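Long-range contacts in allantoicase (Saccharomyces cerevisiae, PDB 1O59), which catalyses the hydrolysis of allantoate to (S)-ureidoglycolate and urea, a step of allantoin degradation that lets yeast use purines as a secondary nitrogen source: residues I208-V213 with I262-E267; K273-T278 with D321-Y326; N284-I289 with G345-I350; F288-G293 with K338-P343. All coordinates share one frame; numbering follows the deposited sequence. Where two conformers were deposited one is given.

Contact 1 (I208-V213 with I262-E267); sequences IDLAYV and IQLGRE
The guanidinium of Arg266 is the flat group here: Ile208 CD1 lies over one of its faces, 3.7 Å from NH2, while CD2 of Leu210 approaches it obliquely. The side chains of Ile208 and Arg266 meet at about a right angle, and the CD1 methyl lies nearest NH2. The arginine chain is bent at chi2 and chi3, and its NE forms a salt bridge with the terminal carboxylate of Tyr355. Nearer the backbone, Leu210 CD2 touches Arg266 CB at 4.2 Å. One straight bond joins the main chains: Gly265 N donates to Leu210 O at 2.8 Å, N-H...O 172°, nearly in line with the C=O. CD2 of Leu264 lies 4.1 Å from Ala211 CB. It also packs against Leu210 CB. Asp209 orders its own turn, its OD1 accepting from Ala211 N at 3.0 Å from above the carboxylate plane and also from Val352 N. This is an Asx turn set within a type I beta turn, Asp209 to Tyr212, which leads off strand 208-209 of one sheet and packs against the loop leaving strand 258-263 of the other, at one end of a beta sandwich.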
# COMPACT_ATOMS: atom_id res chain seq x y z
N ILE A 208 -6.59 -10.28 -17.26
CA ILE A 208 -5.74 -9.63 -16.30
C ILE A 208 -6.04 -10.20 -14.91
O ILE A 208 -7.02 -10.92 -14.70
CB ILE A 208 -5.98 -8.07 -16.32
CG1 ILE A 208 -7.43 -7.70 -15.99
CG2 ILE A 208 -5.63 -7.48 -17.69
CD1 ILE A 208 -7.62 -6.27 -15.60
N ASP A 209 -5.17 -9.87 -13.96
CA ASP A 209 -5.46 -10.13 -12.57
C ASP A 209 -6.30 -8.97 -12.02
O ASP A 209 -5.79 -7.90 -11.67
CB ASP A 209 -4.17 -10.33 -11.76
CG ASP A 209 -4.44 -10.78 -10.34
OD1 ASP A 209 -5.61 -10.79 -9.91
OD2 ASP A 209 -3.52 -11.11 -9.57
N LEU A 210 -7.60 -9.22 -11.94
CA LEU A 210 -8.55 -8.22 -11.51
C LEU A 210 -8.32 -7.84 -10.07
O LEU A 210 -8.77 -6.79 -9.64
CB LEU A 210 -9.99 -8.75 -11.67
CG LEU A 210 -10.37 -9.06 -13.12
CD1 LEU A 210 -11.66 -9.83 -13.17
CD2 LEU A 210 -10.46 -7.78 -13.96
N ALA A 211 -7.63 -8.70 -9.32
CA ALA A 211 -7.34 -8.46 -7.91
C ALA A 211 -5.96 -7.89 -7.64
O ALA A 211 -5.58 -7.66 -6.48
CB ALA A 211 -7.52 -9.75 -7.16
N TYR A 212 -5.18 -7.63 -8.68
CA TYR A 212 -3.83 -7.10 -8.51
C TYR A 212 -3.84 -5.60 -8.16
O TYR A 212 -4.61 -4.82 -8.73
CB TYR A 212 -3.07 -7.31 -9.82
CG TYR A 212 -1.59 -7.12 -9.83
CD1 TYR A 212 -0.79 -7.52 -8.77
CD2 TYR A 212 -0.96 -6.61 -10.98
CE1 TYR A 212 0.61 -7.40 -8.85
CE2 TYR A 212 0.40 -6.48 -11.06
CZ TYR A 212 1.19 -6.88 -10.00
OH TYR A 212 2.55 -6.72 -10.08
N VAL A 213 -2.94 -5.21 -7.29
CA VAL A 213 -2.90 -3.85 -6.83
C VAL A 213 -2.63 -2.86 -7.97
O VAL A 213 -3.21 -1.75 -7.98
CB VAL A 213 -1.89 -3.66 -5.63
CG1 VAL A 213 -0.43 -3.90 -6.02
CG2 VAL A 213 -2.06 -2.24 -5.03
N ILE A 262 -12.08 -7.83 -0.96
CA ILE A 262 -11.28 -7.14 -1.94
C ILE A 262 -12.13 -6.52 -3.03
O ILE A 262 -12.93 -7.21 -3.64
CB ILE A 262 -10.22 -8.11 -2.48
CG1 ILE A 262 -9.17 -8.33 -1.37
CG2 ILE A 262 -9.54 -7.56 -3.74
CD1 ILE A 262 -8.89 -9.76 -1.19
N GLN A 263 -11.99 -5.21 -3.23
CA GLN A 263 -12.57 -4.58 -4.40
C GLN A 263 -11.62 -4.82 -5.57
O GLN A 263 -10.45 -4.47 -5.51
CB GLN A 263 -12.76 -3.09 -4.20
CG GLN A 263 -13.50 -2.43 -5.36
CD GLN A 263 -14.14 -1.12 -5.00
OE1 GLN A 263 -14.67 -0.97 -3.93
NE2 GLN A 263 -14.13 -0.20 -5.91
N LEU A 264 -12.17 -5.42 -6.62
CA LEU A 264 -11.46 -5.68 -7.86
C LEU A 264 -11.21 -4.38 -8.60
O LEU A 264 -11.91 -3.38 -8.39
CB LEU A 264 -12.27 -6.61 -8.75
CG LEU A 264 -12.66 -8.00 -8.19
CD1 LEU A 264 -13.46 -8.83 -9.23
CD2 LEU A 264 -11.43 -8.76 -7.71
N GLY A 265 -10.20 -4.39 -9.47
CA GLY A 265 -9.80 -3.20 -10.21
C GLY A 265 -10.86 -2.74 -11.18
O GLY A 265 -10.84 -1.59 -11.61
N ARG A 266 -11.78 -3.65 -11.49
CA ARG A 266 -12.83 -3.49 -12.48
C ARG A 266 -13.96 -4.44 -12.07
O ARG A 266 -13.72 -5.47 -11.46
CB ARG A 266 -12.30 -4.02 -13.82
CG ARG A 266 -12.49 -3.17 -14.97
CD ARG A 266 -12.92 -3.90 -16.24
NE ARG A 266 -12.11 -5.01 -16.80
CZ ARG A 266 -10.94 -4.89 -17.45
NH1 ARG A 266 -10.28 -3.73 -17.53
NH2 ARG A 266 -10.40 -5.97 -17.99
N GLU A 267 -15.19 -4.15 -12.44
CA GLU A 267 -16.25 -5.18 -12.40
C GLU A 267 -15.94 -6.27 -13.46
O GLU A 267 -15.73 -5.97 -14.63
CB GLU A 267 -17.63 -4.54 -12.63
CG GLU A 267 -18.79 -5.52 -12.75
CD GLU A 267 -20.05 -4.86 -13.27
OE1 GLU A 267 -20.37 -3.79 -12.71
OE2 GLU A 267 -20.69 -5.39 -14.23

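Contact 2 (K273-T278 with D321-Y326); sequences KIIVDT and DKEHVY
Asp321 and Lys322 meet Thr278 where the two strands begin to part: Lys322 N donates to Thr278 OG1 at 3.0 Å in a nearly straight bond (178°), and Lys322 O takes the N-H of Thr278. OG1 of Thr278 sits between its own backbone N and carbonyl carbon (chi1 53°) and is also bonded to Gly319 O. Glu323 lies across from Asp277, its CG 3.6 Å from Asp277 OD2. Asp277 OD2 and Glu323 OE1 are 4.3 Å apart, like charges that would probably repel, but one water donates to both, and Arg238 forms a salt bridge with the other oxygen, Asp277 OD1. From here strands 270-277 and 323-331 run antiparallel as neighbours in one sheet of a beta sandwich. His324 grips Val276 O twice, its backbone N at 2.7 Å and ND1 at 2.9 Å arriving from opposite faces of the carbonyl plane, with the oxygen in the plane of the ring. NE2 is bonded to Gly319 N, and Lys322 CG lies over one ring face, offset toward the rim. An alanine in place of His324 would probably leave Val276 O with one donor fewer and Gly319 N without its ring partner. Val325 CG1 rests 3.8 Å from Lys273 CG. Tyr326 exchanges two backbone bonds with Ile274, and its CE2 edge meets Val276 CG2 in the ring plane at 4.0 Å.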
# COMPACT_ATOMS: atom_id res chain seq x y z
N LYS A 273 -9.97 -18.04 -13.43
CA LYS A 273 -9.01 -18.72 -12.59
C LYS A 273 -8.83 -17.91 -11.33
O LYS A 273 -8.59 -16.70 -11.38
CB LYS A 273 -7.68 -18.78 -13.35
CG LYS A 273 -6.84 -19.99 -13.10
CD LYS A 273 -5.34 -19.68 -13.33
CE LYS A 273 -4.92 -19.43 -14.80
NZ LYS A 273 -3.90 -18.31 -14.91
N ILE A 274 -8.96 -18.57 -10.18
CA ILE A 274 -8.59 -17.97 -8.91
C ILE A 274 -7.42 -18.74 -8.28
O ILE A 274 -7.38 -19.96 -8.28
CB ILE A 274 -9.80 -17.87 -7.98
CG1 ILE A 274 -10.84 -16.94 -8.62
CG2 ILE A 274 -9.36 -17.34 -6.63
CD1 ILE A 274 -12.09 -16.64 -7.77
N ILE A 275 -6.45 -17.99 -7.78
CA ILE A 275 -5.25 -18.54 -7.16
C ILE A 275 -5.12 -18.05 -5.72
O ILE A 275 -5.11 -16.86 -5.46
CB ILE A 275 -3.98 -18.17 -7.96
CG1 ILE A 275 -4.15 -18.52 -9.44
CG2 ILE A 275 -2.77 -18.87 -7.36
CD1 ILE A 275 -2.93 -18.13 -10.28
N VAL A 276 -5.03 -18.99 -4.79
CA VAL A 276 -4.78 -18.69 -3.39
C VAL A 276 -3.42 -19.29 -3.03
O VAL A 276 -3.19 -20.51 -3.13
CB VAL A 276 -5.91 -19.24 -2.52
CG1 VAL A 276 -5.68 -18.94 -1.08
CG2 VAL A 276 -7.19 -18.63 -2.94
N ASP A 277 -2.51 -18.40 -2.63
CA ASP A 277 -1.11 -18.72 -2.41
C ASP A 277 -0.73 -18.62 -0.95
O ASP A 277 -0.82 -17.55 -0.34
CB ASP A 277 -0.27 -17.74 -3.22
CG ASP A 277 1.18 -18.13 -3.31
OD1 ASP A 277 1.65 -19.15 -2.72
OD2 ASP A 277 1.92 -17.45 -4.03
N THR A 278 -0.31 -19.75 -0.39
CA THR A 278 0.15 -19.83 1.01
C THR A 278 1.67 -19.86 1.14
O THR A 278 2.19 -20.36 2.12
CB THR A 278 -0.45 -21.07 1.66
OG1 THR A 278 -0.16 -22.23 0.87
CG2 THR A 278 -1.99 -20.98 1.70
N ASP A 321 2.42 -23.41 1.75
CA ASP A 321 3.48 -22.91 0.89
C ASP A 321 3.23 -23.12 -0.58
O ASP A 321 4.18 -23.36 -1.33
CB ASP A 321 4.75 -23.65 1.28
CG ASP A 321 5.98 -22.99 0.76
OD1 ASP A 321 5.95 -21.75 0.47
OD2 ASP A 321 7.03 -23.66 0.59
N LYS A 322 1.96 -23.06 -1.01
CA LYS A 322 1.66 -23.38 -2.40
C LYS A 322 0.60 -22.48 -3.01
O LYS A 322 -0.24 -21.90 -2.31
CB LYS A 322 1.26 -24.85 -2.57
CG LYS A 322 -0.11 -25.22 -2.07
CD LYS A 322 -0.56 -26.65 -2.50
CE LYS A 322 -0.98 -26.69 -3.99
NZ LYS A 322 -1.96 -27.81 -4.38
N GLU A 323 0.68 -22.38 -4.34
CA GLU A 323 -0.32 -21.76 -5.14
C GLU A 323 -1.40 -22.78 -5.44
O GLU A 323 -1.17 -23.78 -6.15
CB GLU A 323 0.28 -21.25 -6.44
CG GLU A 323 1.37 -20.20 -6.29
CD GLU A 323 1.76 -19.61 -7.64
OE1 GLU A 323 1.05 -18.69 -8.10
OE2 GLU A 323 2.76 -20.08 -8.27
N HIS A 324 -2.58 -22.55 -4.86
CA HIS A 324 -3.79 -23.34 -5.14
C HIS A 324 -4.56 -22.66 -6.26
O HIS A 324 -4.91 -21.50 -6.15
CB HIS A 324 -4.68 -23.43 -3.90
CG HIS A 324 -3.98 -23.94 -2.68
ND1 HIS A 324 -3.20 -23.14 -1.88
CD2 HIS A 324 -3.97 -25.17 -2.12
CE1 HIS A 324 -2.74 -23.86 -0.87
NE2 HIS A 324 -3.19 -25.10 -1.00
N VAL A 325 -4.82 -23.40 -7.32
CA VAL A 325 -5.40 -22.86 -8.54
C VAL A 325 -6.81 -23.44 -8.76
O VAL A 325 -6.97 -24.63 -9.00
CB VAL A 325 -4.52 -23.21 -9.79
CG1 VAL A 325 -5.19 -22.71 -11.10
CG2 VAL A 325 -3.10 -22.65 -9.62
N TYR A 326 -7.81 -22.56 -8.68
CA TYR A 326 -9.20 -22.94 -8.89
C TYR A 326 -9.64 -22.43 -10.26
O TYR A 326 -9.70 -21.23 -10.50
CB TYR A 326 -10.07 -22.37 -7.77
CG TYR A 326 -9.52 -22.76 -6.43
CD1 TYR A 326 -9.58 -24.07 -5.97
CD2 TYR A 326 -8.86 -21.83 -5.65
CE1 TYR A 326 -9.03 -24.42 -4.74
CE2 TYR A 326 -8.30 -22.17 -4.42
CZ TYR A 326 -8.39 -23.45 -3.96
OH TYR A 326 -7.84 -23.74 -2.72
O HOH W 1 1.44 -15.79 -6.62

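Contact 3 (N284-I289 with G345-I350); sequences NFPQFI and GGVKRI
Gly345 lies so close to the Asn284 carbonyl that a side chain would not fit: its CA is 3.0 Å from Asn284 O, and a CB would collide with that oxygen and with Pro286 N. Its backbone angles (phi 132°) independently demand glycine, since a CB would also be jammed against the preceding carbonyl oxygen. The same Asn284 O receives the N-H of Gly346 at 2.9 Å, a weak, bent bond (126°) and the one hydrogen bond between the segments. Gly346 O in turn lies 3.4 Å from Pro286 CD. Gly345 thus lets residues 284-286 lie against the start of strand 346-354 with main chain meeting main chain; Gly346 follows it and supplies the N-H. The contact joins the two layers of a beta sandwich near one end: the loop that leads into strand 288-294 of one sheet packs on strand 346-354 of the other. A classic beta bulge marks each chain just beyond, Gln287 and Phe288 opposite Ile342, Lys348 and Arg349 opposite Asp277. Between the layers the contact turns apolar. Pro286 CG reaches Val347 CG2 at 3.9 Å, ring and valine crossing at about a right angle. CG1 of Val347 is anti to its backbone N (chi1 173°), which leaves CG2 beside that N as the methyl that meets the proline. Ile341 packs against both Pro286 and Val347, and Val276 touches Val347 from the neighbouring strand. Pro286 O is in turn bonded to Thr318 OG1.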
# COMPACT_ATOMS: atom_id res chain seq x y z
N ASN A 284 1.09 -22.74 9.64
CA ASN A 284 -0.02 -21.82 9.97
C ASN A 284 -0.88 -21.42 8.76
O ASN A 284 -1.53 -20.39 8.77
CB ASN A 284 0.50 -20.55 10.67
CG ASN A 284 1.66 -19.86 9.91
OD1 ASN A 284 2.14 -20.34 8.90
ND2 ASN A 284 2.11 -18.73 10.44
N PHE A 285 -0.88 -22.24 7.73
CA PHE A 285 -1.69 -22.04 6.53
C PHE A 285 -3.09 -22.40 6.92
O PHE A 285 -3.27 -23.12 7.88
CB PHE A 285 -1.18 -22.95 5.35
CG PHE A 285 -1.07 -24.41 5.69
CD1 PHE A 285 0.12 -24.92 6.25
CD2 PHE A 285 -2.11 -25.27 5.43
CE1 PHE A 285 0.24 -26.27 6.55
CE2 PHE A 285 -2.00 -26.64 5.72
CZ PHE A 285 -0.84 -27.14 6.29
N PRO A 286 -4.10 -21.90 6.24
CA PRO A 286 -5.47 -22.24 6.67
C PRO A 286 -5.74 -23.71 6.44
O PRO A 286 -5.07 -24.35 5.63
CB PRO A 286 -6.35 -21.37 5.80
CG PRO A 286 -5.43 -20.34 5.25
CD PRO A 286 -4.10 -20.98 5.09
N GLN A 287 -6.70 -24.25 7.17
CA GLN A 287 -7.07 -25.62 6.96
C GLN A 287 -7.94 -25.73 5.71
O GLN A 287 -7.82 -26.70 4.96
CB GLN A 287 -7.81 -26.15 8.18
CG GLN A 287 -8.20 -27.57 8.06
CD GLN A 287 -8.83 -28.06 9.29
OE1 GLN A 287 -9.35 -27.27 10.08
NE2 GLN A 287 -8.76 -29.36 9.49
N PHE A 288 -8.81 -24.73 5.50
CA PHE A 288 -9.64 -24.64 4.30
C PHE A 288 -9.76 -23.21 3.90
O PHE A 288 -9.44 -22.32 4.68
CB PHE A 288 -11.07 -25.10 4.55
CG PHE A 288 -11.20 -26.52 5.01
CD1 PHE A 288 -11.12 -27.57 4.10
CD2 PHE A 288 -11.46 -26.80 6.35
CE1 PHE A 288 -11.28 -28.88 4.51
CE2 PHE A 288 -11.61 -28.11 6.77
CZ PHE A 288 -11.51 -29.15 5.85
N ILE A 289 -10.27 -22.99 2.69
CA ILE A 289 -10.65 -21.65 2.21
C ILE A 289 -11.94 -21.70 1.37
O ILE A 289 -12.32 -22.73 0.85
CB ILE A 289 -9.50 -20.93 1.38
CG1 ILE A 289 -9.23 -21.63 0.05
CG2 ILE A 289 -8.20 -20.80 2.18
CD1 ILE A 289 -10.05 -21.12 -1.10
N GLY A 345 -5.26 -18.41 9.94
CA GLY A 345 -3.96 -18.73 9.35
C GLY A 345 -3.43 -17.62 8.47
O GLY A 345 -3.79 -16.46 8.63
N GLY A 346 -2.61 -18.00 7.50
CA GLY A 346 -1.91 -17.06 6.66
C GLY A 346 -1.97 -17.40 5.20
O GLY A 346 -1.74 -18.53 4.80
N VAL A 347 -2.25 -16.39 4.40
CA VAL A 347 -2.25 -16.48 2.96
C VAL A 347 -1.33 -15.37 2.41
O VAL A 347 -1.45 -14.23 2.81
CB VAL A 347 -3.68 -16.28 2.42
CG1 VAL A 347 -3.69 -16.20 0.89
CG2 VAL A 347 -4.59 -17.40 2.90
N LYS A 348 -0.43 -15.71 1.50
CA LYS A 348 0.43 -14.69 0.86
C LYS A 348 -0.31 -13.82 -0.19
O LYS A 348 -0.20 -12.61 -0.19
CB LYS A 348 1.65 -15.34 0.21
CG LYS A 348 2.81 -14.41 -0.10
CD LYS A 348 3.37 -13.73 1.16
CE LYS A 348 4.38 -14.58 1.85
NZ LYS A 348 5.68 -14.48 1.10
N ARG A 349 -1.03 -14.46 -1.11
CA ARG A 349 -1.65 -13.74 -2.20
C ARG A 349 -2.96 -14.35 -2.61
O ARG A 349 -3.22 -15.55 -2.38
CB ARG A 349 -0.75 -13.73 -3.43
CG ARG A 349 0.63 -13.11 -3.21
CD ARG A 349 0.67 -11.60 -3.10
NE ARG A 349 2.05 -11.17 -3.01
CZ ARG A 349 2.70 -10.90 -1.90
NH1 ARG A 349 2.13 -10.99 -0.73
NH2 ARG A 349 3.97 -10.59 -1.97
N ILE A 350 -3.80 -13.49 -3.20
CA ILE A 350 -4.92 -13.95 -4.02
C ILE A 350 -4.95 -13.27 -5.40
O ILE A 350 -4.69 -12.07 -5.56
CB ILE A 350 -6.29 -13.83 -3.27
CG1 ILE A 350 -7.39 -14.51 -4.11
CG2 ILE A 350 -6.67 -12.38 -2.95
CD1 ILE A 350 -8.70 -14.68 -3.38

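Contact 4 (F288-G293 with K338-P343); sequences FITVEG and KLTIIP
Phe288 and Ile342 open a run of five antiparallel pairs between neighbouring strands 288-294 and 336-342, part of the five-stranded antiparallel sheet of a beta sandwich. Backbone hydrogen bonds come in couples at Phe288-Ile342, Thr290-Thr340 and Glu292-Lys338, the shortest being Lys338 N to Glu292 O at 2.6 Å. Apolar contacts fill the face of Ile289, Val291, Leu339 and Ile341: CD1 of Leu339 reaches Ile289 CB and Val291 CG2, both at 4.2 Å, and the CG2 methyls of Ile289 and Ile341 meet at 4.1 Å. On the other face Phe288 CB touches Ile342 CD1 at 4.1 Å, while the phenyl ring leads away to a cation-pi contact with Lys315. Polar contacts share that face. Thr290 and Thr340 lie side by side pointing the same way, and Glu292, bent at chi2 (122°), brings its carboxylate over the opposite strand. There OE1 makes a long salt bridge to Lys338 NZ, 3.8 Å, and Trp309 adds a cation-pi partner to the lysine. An alanine in place of Glu292 would probably leave the Lys338 ammonium without this carboxylate and its CE less closely packed. Thr290 OG1 sits 3.2 Å from Thr340 CB.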
# COMPACT_ATOMS: atom_id res chain seq x y z
N PHE A 288 -8.81 -24.73 5.50
CA PHE A 288 -9.64 -24.64 4.30
C PHE A 288 -9.76 -23.21 3.90
O PHE A 288 -9.44 -22.32 4.68
CB PHE A 288 -11.07 -25.10 4.55
CG PHE A 288 -11.20 -26.52 5.01
CD1 PHE A 288 -11.12 -27.57 4.10
CD2 PHE A 288 -11.46 -26.80 6.35
CE1 PHE A 288 -11.28 -28.88 4.51
CE2 PHE A 288 -11.61 -28.11 6.77
CZ PHE A 288 -11.51 -29.15 5.85
N ILE A 289 -10.27 -22.99 2.69
CA ILE A 289 -10.65 -21.65 2.21
C ILE A 289 -11.94 -21.70 1.37
O ILE A 289 -12.32 -22.73 0.85
CB ILE A 289 -9.50 -20.93 1.38
CG1 ILE A 289 -9.23 -21.63 0.05
CG2 ILE A 289 -8.20 -20.80 2.18
CD1 ILE A 289 -10.05 -21.12 -1.10
N THR A 290 -12.59 -20.55 1.27
CA THR A 290 -13.61 -20.32 0.26
C THR A 290 -13.37 -18.95 -0.37
O THR A 290 -12.69 -18.13 0.21
CB THR A 290 -15.08 -20.38 0.84
OG1 THR A 290 -15.28 -19.33 1.80
CG2 THR A 290 -15.37 -21.67 1.60
N VAL A 291 -13.93 -18.72 -1.54
CA VAL A 291 -13.90 -17.42 -2.15
C VAL A 291 -15.31 -17.13 -2.65
O VAL A 291 -15.88 -17.94 -3.37
CB VAL A 291 -12.91 -17.36 -3.33
CG1 VAL A 291 -12.85 -15.94 -3.89
CG2 VAL A 291 -11.52 -17.86 -2.91
N GLU A 292 -15.88 -15.99 -2.24
CA GLU A 292 -17.15 -15.52 -2.77
C GLU A 292 -16.91 -14.26 -3.54
O GLU A 292 -15.92 -13.56 -3.31
CB GLU A 292 -18.12 -15.19 -1.66
CG GLU A 292 -18.46 -16.39 -0.80
CD GLU A 292 -18.13 -16.13 0.65
OE1 GLU A 292 -19.12 -15.77 1.36
OE2 GLU A 292 -16.88 -16.23 1.03
N GLY A 293 -17.84 -13.99 -4.46
CA GLY A 293 -17.91 -12.75 -5.18
C GLY A 293 -19.23 -12.05 -4.93
O GLY A 293 -20.21 -12.66 -4.51
N LYS A 338 -14.58 -12.05 -1.62
CA LYS A 338 -14.34 -12.27 -0.19
C LYS A 338 -13.58 -13.57 -0.10
O LYS A 338 -14.01 -14.57 -0.61
CB LYS A 338 -15.68 -12.34 0.60
CG LYS A 338 -15.57 -12.64 2.10
CD LYS A 338 -16.86 -12.24 2.94
CE LYS A 338 -18.08 -13.09 2.70
NZ LYS A 338 -19.35 -12.36 3.01
N LEU A 339 -12.42 -13.52 0.54
CA LEU A 339 -11.62 -14.71 0.78
C LEU A 339 -11.84 -15.05 2.23
O LEU A 339 -11.74 -14.18 3.08
CB LEU A 339 -10.13 -14.43 0.49
CG LEU A 339 -9.12 -15.43 1.09
CD1 LEU A 339 -9.26 -16.85 0.47
CD2 LEU A 339 -7.67 -14.90 0.94
N THR A 340 -12.16 -16.30 2.50
CA THR A 340 -12.48 -16.75 3.84
C THR A 340 -11.48 -17.84 4.11
O THR A 340 -11.28 -18.73 3.25
CB THR A 340 -13.92 -17.29 3.91
OG1 THR A 340 -14.90 -16.26 3.62
CG2 THR A 340 -14.28 -17.74 5.34
N ILE A 341 -10.80 -17.73 5.25
CA ILE A 341 -9.82 -18.74 5.68
C ILE A 341 -10.35 -19.38 6.95
O ILE A 341 -10.99 -18.70 7.78
CB ILE A 341 -8.39 -18.14 5.86
CG1 ILE A 341 -8.31 -17.10 6.99
CG2 ILE A 341 -7.90 -17.52 4.55
CD1 ILE A 341 -6.92 -16.49 7.15
N ILE A 342 -10.16 -20.69 7.07
CA ILE A 342 -10.86 -21.46 8.07
C ILE A 342 -9.86 -22.33 8.80
O ILE A 342 -9.11 -23.04 8.16
CB ILE A 342 -11.93 -22.33 7.42
CG1 ILE A 342 -13.00 -21.46 6.80
CG2 ILE A 342 -12.59 -23.22 8.42
CD1 ILE A 342 -13.60 -22.07 5.57
N PRO A 343 -9.87 -22.28 10.13
CA PRO A 343 -10.52 -21.24 10.95
C PRO A 343 -9.74 -19.89 11.01
O PRO A 343 -10.28 -18.87 11.42
CB PRO A 343 -10.55 -21.89 12.33
CG PRO A 343 -9.28 -22.72 12.36
CD PRO A 343 -9.05 -23.20 10.95

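How the contacts relate
Contacts 2 and 4 each pair strands within one sheet, 2 in the sheet of strand 346-354 and 4 in the layer facing it, interlocking through Ile274 on Val291 and Tyr326 on Ile289. Contacts 1 and 3 join the two layers through loops, each with one backbone bond, straight in 1 and weak in 3. Contact 3 is the buried one, touching contacts 2 and 4 through probable backbone bonds, Asp277 N to Arg349 O and Gln287 N to Ile342 O. The other three, partly buried, carry charges: an exposed arginine in 1, a buried and an exposed carboxylate sharing a water in 2, a glutamate-lysine pair in 4. Contact 1 meets contact 3 where Ile262 packs on Ile350.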